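Local coordinates for cyclohexadienyl dehydratase (Synthetic construct, PDB 5JOS), which probably converts prephenate to phenylpyruvate and arogenate to phenylalanine, as a reconstructed ancestral dehydratase built on a periplasmic binding protein fold, at residues 27-32 / 64-69. Residues are numbered along the deposited sequence; the frame is centred on the assembly and turned at random.
Sequences VGTTGD and VEFVPT
V27 packs against F66 and V64 on one face of two neighbouring parallel strands, and this is the tight part of the contact. The V27 side chain runs alongside the F66 ring and leaves the sheet on the same face, with CB of V27 4.0 Å from CD1 of F66. CG1 of V27, anti to its backbone N (chi1 175°), rests near CE1 and CD1 of the same ring; CG2, anti to the carbonyl carbon, meets CG2 of V64 at 3.9 Å. That V64 methyl also sits over one face of the F66 ring, toward its rim, and helix 48-60 covers the group through I50, A53 and A57. Four backbone hydrogen bonds hold the strands together: V27 N to E65 O (2.8 Å), V67 N to V27 O (2.7 Å), T29 N to V67 O and T69 N to T29 O. On the opposite face G28 brings no side chain next to V67, F83 packs against V67 and T69, and CG2 of T69 reaches to 3.8 Å from T29 O. OG1 of T29 hydrogen-bonds with M87 O and S37 OG, and OG1 of T69 with D77 OD2. The contact is looser toward solvent, where E65 and P68 are exposed and add little. Past the strand ends, CG2 of T30 lies 3.6 Å from T69 O, while its OG1 donates to OD1 of D32 (2.7 Å) from above the carboxylate plane; W71 NE1 also hydrogen-bonds to this oxygen. An alanine at T30 has neither the hydroxyl nor the methyl, which would probably leave the D32 carboxylate held by W71 but freer to turn, and a small gap beside T69 O. With helix 48-60 linking strand 24-29 to strand 63-68, the arrangement is the beta-alpha-beta crossover that begins a lobe of the periplasmic binding protein fold.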
ATOM      1  N   VAL A  27      15.391   8.608  -6.351  1.00 35.48           N
ATOM      2  CA  VAL A  27      14.080   8.195  -5.966  1.00 35.54           C
ATOM      3  C   VAL A  27      13.196   9.406  -5.650  1.00 36.95           C
ATOM      4  O   VAL A  27      13.431  10.172  -4.742  1.00 37.79           O
ATOM      5  CB  VAL A  27      14.168   7.340  -4.716  1.00 33.74           C
ATOM      6  CG1 VAL A  27      12.800   7.014  -4.253  1.00 32.72           C
ATOM      7  CG2 VAL A  27      14.923   6.049  -4.991  1.00 34.13           C
ATOM      8  N   GLY A  28      12.187   9.595  -6.459  1.00 35.81           N
ATOM      9  CA  GLY A  28      11.259  10.630  -6.215  1.00 36.77           C
ATOM     10  C   GLY A  28      10.303  10.250  -5.086  1.00 34.71           C
ATOM     11  O   GLY A  28       9.738   9.172  -5.073  1.00 33.21           O
ATOM     12  N   THR A  29      10.096  11.157  -4.147  1.00 37.54           N
ATOM     13  CA  THR A  29       9.186  10.853  -3.032  1.00 35.57           C
ATOM     14  C   THR A  29       8.595  12.135  -2.460  1.00 35.28           C
ATOM     15  O   THR A  29       9.235  13.214  -2.512  1.00 36.05           O
ATOM     16  CB  THR A  29       9.926   9.961  -2.003  1.00 36.67           C
ATOM     17  OG1 THR A  29       8.981   9.215  -1.219  1.00 34.11           O
ATOM     18  CG2 THR A  29      10.796  10.836  -1.104  1.00 37.19           C
ATOM     19  N   THR A  30       7.381  12.056  -1.882  1.00 38.39           N
ATOM     20  CA  THR A  30       6.698  13.291  -1.404  1.00 36.86           C
ATOM     21  C   THR A  30       6.997  13.651   0.018  1.00 38.80           C
ATOM     22  O   THR A  30       6.961  14.825   0.340  1.00 40.93           O
ATOM     23  CB  THR A  30       5.180  13.250  -1.621  1.00 39.16           C
ATOM     24  OG1 THR A  30       4.571  12.178  -0.867  1.00 34.93           O
ATOM     25  CG2 THR A  30       4.920  13.005  -3.093  1.00 39.15           C
ATOM     26  N   GLY A  31       7.311  12.697   0.902  1.00 38.18           N
ATOM     27  CA  GLY A  31       7.602  13.082   2.303  1.00 38.11           C
ATOM     28  C   GLY A  31       6.398  13.620   3.080  1.00 38.71           C
ATOM     29  O   GLY A  31       6.550  14.195   4.135  1.00 38.20           O
ATOM     30  N   ASP A  32       5.196  13.404   2.556  1.00 36.58           N
ATOM     31  CA  ASP A  32       3.969  13.886   3.202  1.00 38.25           C
ATOM     32  C   ASP A  32       2.905  12.818   3.362  1.00 38.59           C
ATOM     33  O   ASP A  32       1.722  13.123   3.514  1.00 38.57           O
ATOM     34  CB  ASP A  32       3.422  15.079   2.417  1.00 39.61           C
ATOM     35  CG  ASP A  32       2.949  14.705   1.014  1.00 37.84           C
ATOM     36  OD1 ASP A  32       2.884  13.521   0.684  1.00 35.73           O
ATOM     37  OD2 ASP A  32       2.604  15.617   0.244  1.00 41.22           O
ATOM     38  N   VAL A  64      21.487   5.802  -2.731  1.00 49.12           N
ATOM     39  CA  VAL A  64      20.137   6.327  -2.907  1.00 50.73           C
ATOM     40  C   VAL A  64      20.151   7.857  -2.828  1.00 50.55           C
ATOM     41  O   VAL A  64      20.819   8.428  -2.020  1.00 50.51           O
ATOM     42  CB  VAL A  64      19.149   5.678  -1.905  1.00 51.22           C
ATOM     43  CG1 VAL A  64      19.400   6.142  -0.493  1.00 56.96           C
ATOM     44  CG2 VAL A  64      17.754   5.981  -2.285  1.00 49.83           C
ATOM     45  N   GLU A  65      19.497   8.542  -3.731  1.00 45.51           N
ATOM     46  CA  GLU A  65      19.318   9.984  -3.548  1.00 47.21           C
ATOM     47  C   GLU A  65      17.818  10.267  -3.622  1.00 42.96           C
ATOM     48  O   GLU A  65      17.172   9.944  -4.618  1.00 45.22           O
ATOM     49  CB  GLU A  65      20.005  10.741  -4.666  1.00 51.83           C
ATOM     50  CG  GLU A  65      19.773  12.229  -4.626  1.00 56.15           C
ATOM     51  CD  GLU A  65      20.262  12.937  -5.881  1.00 63.92           C
ATOM     52  OE1 GLU A  65      21.172  12.456  -6.596  1.00 69.46           O
ATOM     53  OE2 GLU A  65      19.731  14.018  -6.143  1.00 74.01           O
ATOM     54  N   PHE A  66      17.268  10.804  -2.555  1.00 42.38           N
ATOM     55  CA  PHE A  66      15.874  11.150  -2.507  1.00 41.53           C
ATOM     56  C   PHE A  66      15.594  12.494  -3.183  1.00 43.82           C
ATOM     57  O   PHE A  66      16.177  13.487  -2.845  1.00 45.66           O
ATOM     58  CB  PHE A  66      15.429  11.145  -1.059  1.00 42.52           C
ATOM     59  CG  PHE A  66      15.332   9.764  -0.509  1.00 39.26           C
ATOM     60  CD1 PHE A  66      14.405   8.866  -1.021  1.00 39.58           C
ATOM     61  CD2 PHE A  66      16.238   9.311   0.429  1.00 44.09           C
ATOM     62  CE1 PHE A  66      14.369   7.561  -0.576  1.00 38.01           C
ATOM     63  CE2 PHE A  66      16.171   8.007   0.929  1.00 39.44           C
ATOM     64  CZ  PHE A  66      15.245   7.135   0.406  1.00 41.46           C
ATOM     65  N   VAL A  67      14.699  12.530  -4.153  1.00 42.96           N
ATOM     66  CA  VAL A  67      14.412  13.794  -4.845  1.00 39.58           C
ATOM     67  C   VAL A  67      13.005  14.213  -4.437  1.00 40.16           C
ATOM     68  O   VAL A  67      12.079  13.486  -4.741  1.00 41.31           O
ATOM     69  CB  VAL A  67      14.566  13.586  -6.323  1.00 40.14           C
ATOM     70  CG1 VAL A  67      14.181  14.864  -7.134  1.00 44.01           C
ATOM     71  CG2 VAL A  67      16.007  13.214  -6.632  1.00 45.91           C
ATOM     72  N   PRO A  68      12.852  15.350  -3.689  1.00 42.85           N
ATOM     73  CA  PRO A  68      11.557  15.862  -3.278  1.00 43.94           C
ATOM     74  C   PRO A  68      10.657  16.034  -4.525  1.00 47.82           C
ATOM     75  O   PRO A  68      11.120  16.506  -5.546  1.00 47.87           O
ATOM     76  CB  PRO A  68      11.856  17.225  -2.668  1.00 47.91           C
ATOM     77  CG  PRO A  68      13.348  17.268  -2.401  1.00 51.22           C
ATOM     78  CD  PRO A  68      13.982  16.174  -3.208  1.00 46.68           C
ATOM     79  N   THR A  69       9.428  15.541  -4.465  1.00 43.75           N
ATOM     80  CA  THR A  69       8.426  15.874  -5.448  1.00 46.70           C
ATOM     81  C   THR A  69       7.118  16.079  -4.644  1.00 46.71           C
ATOM     82  O   THR A  69       7.096  15.888  -3.402  1.00 42.28           O
ATOM     83  CB  THR A  69       8.346  14.778  -6.548  1.00 41.45           C
ATOM     84  OG1 THR A  69       7.517  15.178  -7.651  1.00 42.27           O
ATOM     85  CG2 THR A  69       7.789  13.565  -6.017  1.00 42.44           C
TER